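Local atomic coordinates of DUF3013 family protein (Enterococcus faecalis, PDB entry 3NAT), a protein that is of unknown function but belongs to the DUF3013 family and adopts an alpha-beta half-sandwich fold. Residues A[10-15]-A[102-107]; A[68-73]-A[86-91]; A[109-114]-A[136-141]. All blocks are in the same frame, centred on the assembly; numbering follows the deposited sequence.

Contact 1 (A[10-15]-A[102-107]); sequences LTYLEE and AVLDGF
Tyr12 holds CG anti to its backbone N (chi1 -171°), sending the ring across to helix 101-125, while Asp105 turns its CG beside the backbone N (chi1 -77°) so that the carboxylate leans back to meet it. These are two helices of an alpha-beta half sandwich, laid next to each other on one face of the sheet; their local axes run 10.8 Å apart and cross at -30°, nearly side by side in the same direction. The polar link is a single hydrogen bond: Tyr12 OH donates to Asp105 OD1 at 2.4 Å, on the syn lone pair, with OD1 lying in the plane of the ring at its edge. Lys101 NZ also bonds the hydroxyl and makes a weak, long ion pair with Asp105 OD2. Because Glu154 brings a like charge close to OD2, the carboxylate's ionisation could be shifted, partly offset by the lysine.

On the side nearer the sheet the interface turns apolar. Leu104 points at helix 9-20 and crosses Tyr12 obliquely, with Leu104 CB nearest Tyr12 CE1 at 3.7 Å. Leu13 crosses Leu104 at about a right angle, and it also packs on Ile37 and Phe74 of the sheet, so the helix pair is seated on the strands. Methyl CD2 of Leu13 reaches both neighbours, 3.8 Å from Leu104 CD1 and 4.3 Å from Phe107 CD2.

Contact 2 (A[68-73]-A[86-91]); sequences FEDGLL and EYLVTI
The carbonyl oxygen of Leu73 is gripped twice: Ile91 N donates a hydrogen bond of 2.6 Å to Leu73 O, nearly along the C=O axis, and Thr90 adds a softer CA-H...O contact. The amide of the same residue is used too, since Leu73 N donates to Val89 O at 3.1 Å. That bond is almost straight at the hydrogen, although the donor stands above the carbonyl plane of Val89. Two residues before Leu73, Gly71 O accepts Leu88 N at 2.9 Å, again close to the C=O axis, and the ring edge of Tyr87 lies beside that oxygen.

Leu73 thus reaches to the residues on either side of Thr90, the classic pattern of a parallel pair. It joins strand 65-75 to the short strand 90-92, the outermost strand on this flank of the chain's mixed four-stranded sheet; the other edge of 65-75 runs antiparallel to strand 36-46. Glu86 to Leu88 lie in a turn and loop.

Leu73 and Tyr87 pack on one side. With CG anti to the backbone N (chi1 -168°), Leu73 carries CD2 over the tyrosine face, 4.0 Å from the ring centroid and 24° off the normal, displaced toward the rim near CZ: a CH-pi contact. Leu72 instead turns toward helix 101-125, where Phe107 and Leu111 receive it. Its CD2 runs alongside Val89 CG2 at 3.5 Å, both side chains pointing the same way. Asp70 OD1 accepts the N-H of the next residue, Gly71, on its anti lone pair, while Asp70 OD2 lies 3.8 Å from Leu88 CG. Thr90 O bonds a citrate, probably from the crystallisation liquor, and a zinc ion lies about 5 Å from the Thr90 side chain.

Contact 3 (A[109-114]-A[136-141]); sequences HYLKVV and LHWEPA
The close-packed half of this contact is a T-shaped aromatic pair between helix 101-125 and the chain leading into helix 140-151. Tyr110, its CG anti to the backbone N (chi1 -180°), turns the CD2-CE2 edge onto the face of Trp138. The ring planes stand at 67°, the centroid of the tyrosine is 4.6 Å from that of the tryptophan six-membered ring, and Tyr110 CE2 comes to 3.5 Å from Trp138 CD2. One turn further along the helix, Val114 sets CG2 4.0 Å from Trp138 CE3 and CG1 4.1 Å from Leu136 CG. Phe143 meets Trp138 edge-to-face as well.

Toward solvent the packing gives way to water and exposed chains. A water bridges the two backbones, donating to Val114 O at 2.8 Å and accepting from His137 N at 3.3 Å; His137 and Glu139 are exposed.

The tip of the packed ring is tied by Glu139 N, which donates to Tyr110 OH at 2.8 Å, so the ring is held at both its edge and its tip. The donor is the N-H of Glu139 itself, the N-cap residue just before helix 140-151, and the hydroxyl therefore ties helix 101-125 to the chain right at the start of the next helix.

Contact 1 is wholly buried, whereas contacts 2 and 3 are only partly so, and contact 3 alone reaches well-exposed residues. Contacts 1 and 3 share helix 101-125: one pairs it with helix 9-20, the other with the entry to helix 140-151. Contact 2 is sheet-building and nested in the chain loop that contact 1 closes. Backbone bonds dominate there, against a side-chain pair in contact 1 and, in contact 3, an aromatic edge, one backbone-to-hydroxyl bond and a water bridge. The three converge in one apolar layer between helices and sheet, where Phe107 packs on Ile91, Leu72 and Trp138, and Trp138 in turn touches Leu72, Leu88 and Val89.

Contact 1 (A[10-15]-A[102-107])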
loop_
_atom_site.group_PDB
_atom_site.type_symbol
_atom_site.label_atom_id
_atom_site.label_comp_id
_atom_site.label_asym_id
_atom_site.label_seq_id
_atom_site.Cartn_x
_atom_site.Cartn_y
_atom_site.Cartn_z
ATOM N N LEU A 10 3.864 -8.856 15.563
ATOM C CA LEU A 10 4.505 -10.123 15.251
ATOM C C LEU A 10 4.127 -11.213 16.246
ATOM O O LEU A 10 3.703 -12.310 15.877
ATOM C CB LEU A 10 6.019 -9.960 15.226
ATOM C CG LEU A 10 6.637 -10.450 13.918
ATOM C CD1 LEU A 10 8.124 -10.676 14.079
ATOM C CD2 LEU A 10 5.950 -11.722 13.447
ATOM N N THR A 11 4.292 -10.912 17.519
ATOM C CA THR A 11 4.024 -11.917 18.517
ATOM C C THR A 11 2.530 -12.183 18.539
ATOM O O THR A 11 2.091 -13.329 18.563
ATOM C CB THR A 11 4.528 -11.466 19.877
ATOM O OG1 THR A 11 3.518 -10.694 20.545
ATOM C CG2 THR A 11 5.771 -10.626 19.683
ATOM N N TYR A 12 1.750 -11.115 18.496
ATOM C CA TYR A 12 0.312 -11.255 18.601
ATOM C C TYR A 12 -0.235 -12.125 17.480
ATOM O O TYR A 12 -1.070 -13.000 17.706
ATOM C CB TYR A 12 -0.376 -9.901 18.582
ATOM C CG TYR A 12 -1.837 -10.035 18.897
ATOM C CD1 TYR A 12 -2.794 -9.935 17.906
ATOM C CD2 TYR A 12 -2.256 -10.305 20.183
ATOM C CE1 TYR A 12 -4.133 -10.072 18.197
ATOM C CE2 TYR A 12 -3.587 -10.444 20.482
ATOM C CZ TYR A 12 -4.519 -10.329 19.488
ATOM O OH TYR A 12 -5.846 -10.472 19.792
ATOM N N LEU A 13 0.232 -11.874 16.268
ATOM C CA LEU A 13 -0.146 -12.700 15.133
ATOM C C LEU A 13 0.258 -14.148 15.355
ATOM O O LEU A 13 -0.576 -15.046 15.347
ATOM C CB LEU A 13 0.512 -12.180 13.864
ATOM C CG LEU A 13 -0.149 -10.942 13.276
ATOM C CD1 LEU A 13 0.627 -10.457 12.068
ATOM C CD2 LEU A 13 -1.583 -11.265 12.908
ATOM N N GLU A 14 1.549 -14.363 15.553
ATOM C CA GLU A 14 2.066 -15.697 15.771
ATOM C C GLU A 14 1.208 -16.445 16.790
ATOM O O GLU A 14 0.794 -17.585 16.567
ATOM C CB GLU A 14 3.500 -15.606 16.255
ATOM C CG GLU A 14 4.202 -16.931 16.270
ATOM C CD GLU A 14 5.669 -16.791 16.593
ATOM O OE1 GLU A 14 6.266 -17.774 17.080
ATOM O OE2 GLU A 14 6.220 -15.692 16.365
ATOM N N GLU A 15 0.931 -15.775 17.898
ATOM C CA GLU A 15 0.087 -16.312 18.950
ATOM C C GLU A 15 -1.298 -16.698 18.424
ATOM O O GLU A 15 -1.719 -17.848 18.524
ATOM C CB GLU A 15 -0.030 -15.271 20.065
ATOM C CG GLU A 15 -0.792 -15.713 21.301
ATOM C CD GLU A 15 -0.895 -14.604 22.343
ATOM O OE1 GLU A 15 -0.347 -13.503 22.107
ATOM O OE2 GLU A 15 -1.524 -14.834 23.398
ATOM N N ALA A 102 -8.625 -5.042 17.435
ATOM C CA ALA A 102 -9.842 -5.511 16.769
ATOM C C ALA A 102 -9.596 -5.869 15.321
ATOM O O ALA A 102 -10.216 -6.777 14.776
ATOM C CB ALA A 102 -10.935 -4.468 16.866
ATOM N N VAL A 103 -8.692 -5.131 14.697
ATOM C CA VAL A 103 -8.314 -5.384 13.320
ATOM C C VAL A 103 -7.465 -6.637 13.214
ATOM O O VAL A 103 -7.681 -7.470 12.338
ATOM C CB VAL A 103 -7.487 -4.235 12.778
ATOM C CG1 VAL A 103 -6.955 -4.571 11.393
ATOM C CG2 VAL A 103 -8.315 -2.972 12.773
ATOM N N LEU A 104 -6.475 -6.755 14.088
ATOM C CA LEU A 104 -5.658 -7.953 14.111
ATOM C C LEU A 104 -6.573 -9.147 14.300
ATOM O O LEU A 104 -6.390 -10.189 13.686
ATOM C CB LEU A 104 -4.648 -7.902 15.251
ATOM C CG LEU A 104 -3.239 -7.367 14.980
ATOM C CD1 LEU A 104 -2.784 -7.735 13.595
ATOM C CD2 LEU A 104 -3.177 -5.873 15.161
ATOM N N ASP A 105 -7.569 -8.984 15.158
ATOM C CA ASP A 105 -8.467 -10.079 15.492
ATOM C C ASP A 105 -9.433 -10.399 14.368
ATOM O O ASP A 105 -9.645 -11.563 14.050
ATOM C CB ASP A 105 -9.234 -9.756 16.762
ATOM C CG ASP A 105 -8.388 -9.929 18.002
ATOM O OD1 ASP A 105 -7.348 -10.605 17.893
ATOM O OD2 ASP A 105 -8.765 -9.404 19.077
ATOM N N GLY A 106 -10.020 -9.367 13.773
ATOM C CA GLY A 106 -10.927 -9.557 12.657
ATOM C C GLY A 106 -10.190 -10.238 11.524
ATOM O O GLY A 106 -10.738 -11.042 10.766
ATOM N N PHE A 107 -8.916 -9.915 11.415
ATOM C CA PHE A 107 -8.082 -10.514 10.402
ATOM C C PHE A 107 -7.997 -12.018 10.626
ATOM O O PHE A 107 -8.300 -12.810 9.736
ATOM C CB PHE A 107 -6.706 -9.885 10.459
ATOM C CG PHE A 107 -5.701 -10.564 9.602
ATOM C CD1 PHE A 107 -5.568 -10.221 8.262
ATOM C CD2 PHE A 107 -4.867 -11.536 10.132
ATOM C CE1 PHE A 107 -4.617 -10.838 7.463
ATOM C CE2 PHE A 107 -3.914 -12.166 9.337
ATOM C CZ PHE A 107 -3.788 -11.814 8.001
#

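Contact 2 (A[68-73]-A[86-91])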
loop_
_atom_site.group_PDB
_atom_site.type_symbol
_atom_site.label_atom_id
_atom_site.label_comp_id
_atom_site.label_asym_id
_atom_site.label_seq_id
_atom_site.Cartn_x
_atom_site.Cartn_y
_atom_site.Cartn_z
ATOM N N PHE A 68 -1.314 -25.116 -2.968
ATOM C CA PHE A 68 -1.599 -23.745 -3.336
ATOM C C PHE A 68 -1.089 -22.818 -2.250
ATOM O O PHE A 68 -1.435 -22.970 -1.086
ATOM C CB PHE A 68 -3.091 -23.543 -3.543
ATOM C CG PHE A 68 -3.454 -22.145 -3.925
ATOM C CD1 PHE A 68 -3.696 -21.821 -5.240
ATOM C CD2 PHE A 68 -3.532 -21.150 -2.968
ATOM C CE1 PHE A 68 -4.024 -20.541 -5.601
ATOM C CE2 PHE A 68 -3.861 -19.867 -3.320
ATOM C CZ PHE A 68 -4.112 -19.560 -4.641
ATOM N N GLU A 69 -0.259 -21.859 -2.631
ATOM C CA GLU A 69 0.302 -20.949 -1.651
ATOM C C GLU A 69 -0.093 -19.512 -1.949
ATOM O O GLU A 69 -0.237 -19.127 -3.104
ATOM C CB GLU A 69 1.816 -21.080 -1.604
ATOM C CG GLU A 69 2.466 -20.125 -0.631
ATOM C CD GLU A 69 3.960 -20.319 -0.535
ATOM O OE1 GLU A 69 4.691 -19.656 -1.305
ATOM O OE2 GLU A 69 4.402 -21.135 0.307
ATOM N N ASP A 70 -0.283 -18.729 -0.895
ATOM C CA ASP A 70 -0.568 -17.307 -1.037
ATOM C C ASP A 70 -0.038 -16.536 0.171
ATOM O O ASP A 70 0.475 -17.129 1.119
ATOM C CB ASP A 70 -2.067 -17.065 -1.222
ATOM C CG ASP A 70 -2.360 -15.858 -2.095
ATOM O OD1 ASP A 70 -1.522 -14.931 -2.145
ATOM O OD2 ASP A 70 -3.432 -15.842 -2.738
ATOM N N GLY A 71 -0.158 -15.215 0.125
ATOM C CA GLY A 71 0.349 -14.370 1.190
ATOM C C GLY A 71 -0.468 -13.111 1.418
ATOM O O GLY A 71 -1.021 -12.522 0.472
ATOM N N LEU A 72 -0.531 -12.708 2.686
ATOM C CA LEU A 72 -1.235 -11.506 3.118
ATOM C C LEU A 72 -0.246 -10.571 3.810
ATOM O O LEU A 72 0.444 -10.978 4.738
ATOM C CB LEU A 72 -2.365 -11.887 4.069
ATOM C CG LEU A 72 -3.430 -12.835 3.508
ATOM C CD1 LEU A 72 -2.956 -14.272 3.550
ATOM C CD2 LEU A 72 -4.728 -12.694 4.276
ATOM N N LEU A 73 -0.175 -9.320 3.369
ATOM C CA LEU A 73 0.908 -8.439 3.812
ATOM C C LEU A 73 0.508 -7.264 4.705
ATOM O O LEU A 73 -0.474 -6.575 4.452
ATOM C CB LEU A 73 1.664 -7.904 2.601
ATOM C CG LEU A 73 2.991 -7.215 2.897
ATOM C CD1 LEU A 73 4.031 -8.252 3.293
ATOM C CD2 LEU A 73 3.447 -6.445 1.675
ATOM N N GLU A 86 1.013 -8.636 -5.651
ATOM C CA GLU A 86 1.739 -9.862 -5.290
ATOM C C GLU A 86 1.014 -10.667 -4.216
ATOM O O GLU A 86 1.335 -11.832 -3.973
ATOM C CB GLU A 86 3.156 -9.551 -4.805
ATOM C CG GLU A 86 4.150 -9.200 -5.897
ATOM C CD GLU A 86 5.533 -8.890 -5.343
ATOM O OE1 GLU A 86 5.845 -9.351 -4.222
ATOM O OE2 GLU A 86 6.307 -8.187 -6.031
ATOM N N TYR A 87 0.037 -10.039 -3.573
ATOM C CA TYR A 87 -0.585 -10.627 -2.402
ATOM C C TYR A 87 -2.093 -10.655 -2.497
ATOM O O TYR A 87 -2.686 -10.037 -3.377
ATOM C CB TYR A 87 -0.181 -9.850 -1.165
ATOM C CG TYR A 87 1.288 -9.536 -1.098
ATOM C CD1 TYR A 87 2.164 -10.356 -0.390
ATOM C CD2 TYR A 87 1.804 -8.414 -1.730
ATOM C CE1 TYR A 87 3.514 -10.064 -0.314
ATOM C CE2 TYR A 87 3.153 -8.118 -1.663
ATOM C CZ TYR A 87 4.004 -8.945 -0.953
ATOM O OH TYR A 87 5.346 -8.651 -0.887
ATOM N N LEU A 88 -2.704 -11.375 -1.564
ATOM C CA LEU A 88 -4.147 -11.526 -1.508
ATOM C C LEU A 88 -4.758 -10.212 -1.023
ATOM O O LEU A 88 -5.700 -9.704 -1.622
ATOM C CB LEU A 88 -4.486 -12.661 -0.547
ATOM C CG LEU A 88 -5.740 -13.503 -0.739
ATOM C CD1 LEU A 88 -6.409 -13.751 0.597
ATOM C CD2 LEU A 88 -6.694 -12.847 -1.694
ATOM N N VAL A 89 -4.198 -9.680 0.065
ATOM C CA VAL A 89 -4.582 -8.401 0.648
ATOM C C VAL A 89 -3.313 -7.707 1.060
ATOM O O VAL A 89 -2.289 -8.351 1.304
ATOM C CB VAL A 89 -5.370 -8.555 1.966
ATOM C CG1 VAL A 89 -6.587 -7.653 1.973
ATOM C CG2 VAL A 89 -5.743 -9.991 2.214
ATOM N N THR A 90 -3.392 -6.391 1.190
ATOM C CA THR A 90 -2.243 -5.602 1.575
ATOM C C THR A 90 -2.719 -4.634 2.634
ATOM O O THR A 90 -3.317 -3.615 2.325
ATOM C CB THR A 90 -1.670 -4.858 0.363
ATOM O OG1 THR A 90 -0.821 -5.743 -0.372
ATOM C CG2 THR A 90 -0.847 -3.701 0.785
ATOM N N ILE A 91 -2.461 -4.966 3.890
ATOM C CA ILE A 91 -3.016 -4.227 5.015
ATOM C C ILE A 91 -2.026 -3.254 5.621
ATOM O O ILE A 91 -0.982 -3.654 6.132
ATOM C CB ILE A 91 -3.475 -5.174 6.116
ATOM C CG1 ILE A 91 -4.437 -6.213 5.540
ATOM C CG2 ILE A 91 -4.119 -4.384 7.246
ATOM C CD1 ILE A 91 -4.934 -7.190 6.548
#

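Contact 3 (A[109-114]-A[136-141])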
loop_
_atom_site.group_PDB
_atom_site.type_symbol
_atom_site.label_atom_id
_atom_site.label_comp_id
_atom_site.label_asym_id
_atom_site.label_seq_id
_atom_site.Cartn_x
_atom_site.Cartn_y
_atom_site.Cartn_z
ATOM N N HIS A 109 -9.922 -14.008 12.243
ATOM C CA HIS A 109 -11.178 -14.731 12.118
ATOM C C HIS A 109 -11.733 -14.724 10.720
ATOM O O HIS A 109 -12.416 -15.665 10.318
ATOM C CB HIS A 109 -12.195 -14.211 13.127
ATOM C CG HIS A 109 -11.786 -14.471 14.543
ATOM N ND1 HIS A 109 -11.959 -15.693 15.153
ATOM C CD2 HIS A 109 -11.153 -13.683 15.443
ATOM C CE1 HIS A 109 -11.472 -15.641 16.381
ATOM N NE2 HIS A 109 -10.976 -14.434 16.581
ATOM N N TYR A 110 -11.434 -13.672 9.967
ATOM C CA TYR A 110 -11.850 -13.645 8.581
ATOM C C TYR A 110 -10.953 -14.582 7.778
ATOM O O TYR A 110 -11.421 -15.396 6.987
ATOM C CB TYR A 110 -11.790 -12.238 8.020
ATOM C CG TYR A 110 -12.226 -12.204 6.582
ATOM C CD1 TYR A 110 -13.364 -12.892 6.181
ATOM C CD2 TYR A 110 -11.513 -11.496 5.625
ATOM C CE1 TYR A 110 -13.783 -12.879 4.883
ATOM C CE2 TYR A 110 -11.935 -11.474 4.304
ATOM C CZ TYR A 110 -13.071 -12.177 3.947
ATOM O OH TYR A 110 -13.521 -12.194 2.652
ATOM N N LEU A 111 -9.654 -14.475 8.004
ATOM C CA LEU A 111 -8.711 -15.379 7.383
ATOM C C LEU A 111 -9.147 -16.834 7.527
ATOM O O LEU A 111 -8.980 -17.637 6.621
ATOM C CB LEU A 111 -7.337 -15.200 8.007
ATOM C CG LEU A 111 -6.257 -16.090 7.392
ATOM C CD1 LEU A 111 -6.182 -15.893 5.871
ATOM C CD2 LEU A 111 -4.921 -15.797 8.042
ATOM N N LYS A 112 -9.698 -17.186 8.675
ATOM C CA LYS A 112 -10.140 -18.558 8.848
ATOM C C LYS A 112 -11.272 -18.843 7.873
ATOM O O LYS A 112 -11.247 -19.846 7.176
ATOM C CB LYS A 112 -10.562 -18.843 10.285
ATOM C CG LYS A 112 -11.120 -20.240 10.459
ATOM C CD LYS A 112 -11.449 -20.573 11.903
ATOM C CE LYS A 112 -12.410 -21.751 11.964
ATOM N NZ LYS A 112 -11.974 -22.880 11.087
ATOM N N VAL A 113 -12.256 -17.949 7.824
ATOM C CA VAL A 113 -13.351 -18.049 6.866
ATOM C C VAL A 113 -12.794 -18.199 5.448
ATOM O O VAL A 113 -13.191 -19.092 4.697
ATOM C CB VAL A 113 -14.227 -16.787 6.916
ATOM C CG1 VAL A 113 -15.053 -16.637 5.656
ATOM C CG2 VAL A 113 -15.113 -16.805 8.119
ATOM N N VAL A 114 -11.868 -17.319 5.093
ATOM C CA VAL A 114 -11.259 -17.331 3.774
ATOM C C VAL A 114 -10.613 -18.685 3.441
ATOM O O VAL A 114 -10.681 -19.153 2.314
ATOM C CB VAL A 114 -10.248 -16.164 3.644
ATOM C CG1 VAL A 114 -9.290 -16.386 2.498
ATOM C CG2 VAL A 114 -10.982 -14.859 3.472
ATOM N N LEU A 136 -8.162 -17.632 -3.999
ATOM C CA LEU A 136 -8.688 -17.257 -2.701
ATOM C C LEU A 136 -9.396 -15.918 -2.823
ATOM O O LEU A 136 -8.976 -15.047 -3.586
ATOM C CB LEU A 136 -7.543 -17.147 -1.710
ATOM C CG LEU A 136 -7.411 -18.251 -0.668
ATOM C CD1 LEU A 136 -7.950 -19.563 -1.184
ATOM C CD2 LEU A 136 -5.959 -18.379 -0.224
ATOM N N HIS A 137 -10.478 -15.750 -2.077
ATOM C CA HIS A 137 -11.258 -14.529 -2.183
ATOM C C HIS A 137 -11.272 -13.738 -0.892
ATOM O O HIS A 137 -11.747 -14.211 0.137
ATOM C CB HIS A 137 -12.676 -14.844 -2.649
ATOM C CG HIS A 137 -12.716 -15.608 -3.935
ATOM N ND1 HIS A 137 -12.419 -15.029 -5.151
ATOM C CD2 HIS A 137 -12.990 -16.910 -4.189
ATOM C CE1 HIS A 137 -12.518 -15.941 -6.101
ATOM N NE2 HIS A 137 -12.861 -17.089 -5.544
ATOM N N TRP A 138 -10.737 -12.527 -0.957
ATOM C CA TRP A 138 -10.723 -11.648 0.190
ATOM C C TRP A 138 -11.678 -10.487 -0.061
ATOM O O TRP A 138 -11.351 -9.551 -0.776
ATOM C CB TRP A 138 -9.304 -11.144 0.433
ATOM C CG TRP A 138 -9.189 -10.299 1.634
ATOM C CD1 TRP A 138 -9.489 -8.971 1.738
ATOM C CD2 TRP A 138 -8.754 -10.714 2.926
ATOM N NE1 TRP A 138 -9.261 -8.535 3.015
ATOM C CE2 TRP A 138 -8.806 -9.588 3.765
ATOM C CE3 TRP A 138 -8.318 -11.931 3.456
ATOM C CZ2 TRP A 138 -8.441 -9.645 5.107
ATOM C CZ3 TRP A 138 -7.950 -11.978 4.787
ATOM C CH2 TRP A 138 -8.016 -10.847 5.595
ATOM N N GLU A 139 -12.871 -10.576 0.514
ATOM C CA GLU A 139 -13.881 -9.530 0.403
ATOM C C GLU A 139 -13.761 -8.548 1.553
ATOM O O GLU A 139 -14.166 -8.838 2.672
ATOM C CB GLU A 139 -15.285 -10.134 0.433
ATOM C CG GLU A 139 -15.596 -11.037 -0.726
ATOM C CD GLU A 139 -15.878 -10.266 -1.992
ATOM O OE1 GLU A 139 -16.210 -9.063 -1.889
ATOM O OE2 GLU A 139 -15.775 -10.864 -3.086
ATOM N N PRO A 140 -13.216 -7.369 1.275
ATOM C CA PRO A 140 -13.033 -6.283 2.246
ATOM C C PRO A 140 -14.272 -6.074 3.109
ATOM O O PRO A 140 -14.163 -5.971 4.329
ATOM C CB PRO A 140 -12.835 -5.066 1.355
ATOM C CG PRO A 140 -12.234 -5.619 0.094
ATOM C CD PRO A 140 -12.808 -6.991 -0.086
ATOM N N ALA A 141 -15.439 -6.021 2.478
ATOM C CA ALA A 141 -16.690 -5.856 3.206
ATOM C C ALA A 141 -16.914 -6.941 4.268
ATOM O O ALA A 141 -17.509 -6.680 5.308
ATOM C CB ALA A 141 -17.845 -5.810 2.254
HETATM O O HOH W 1 -11.720 -18.062 -0.088
#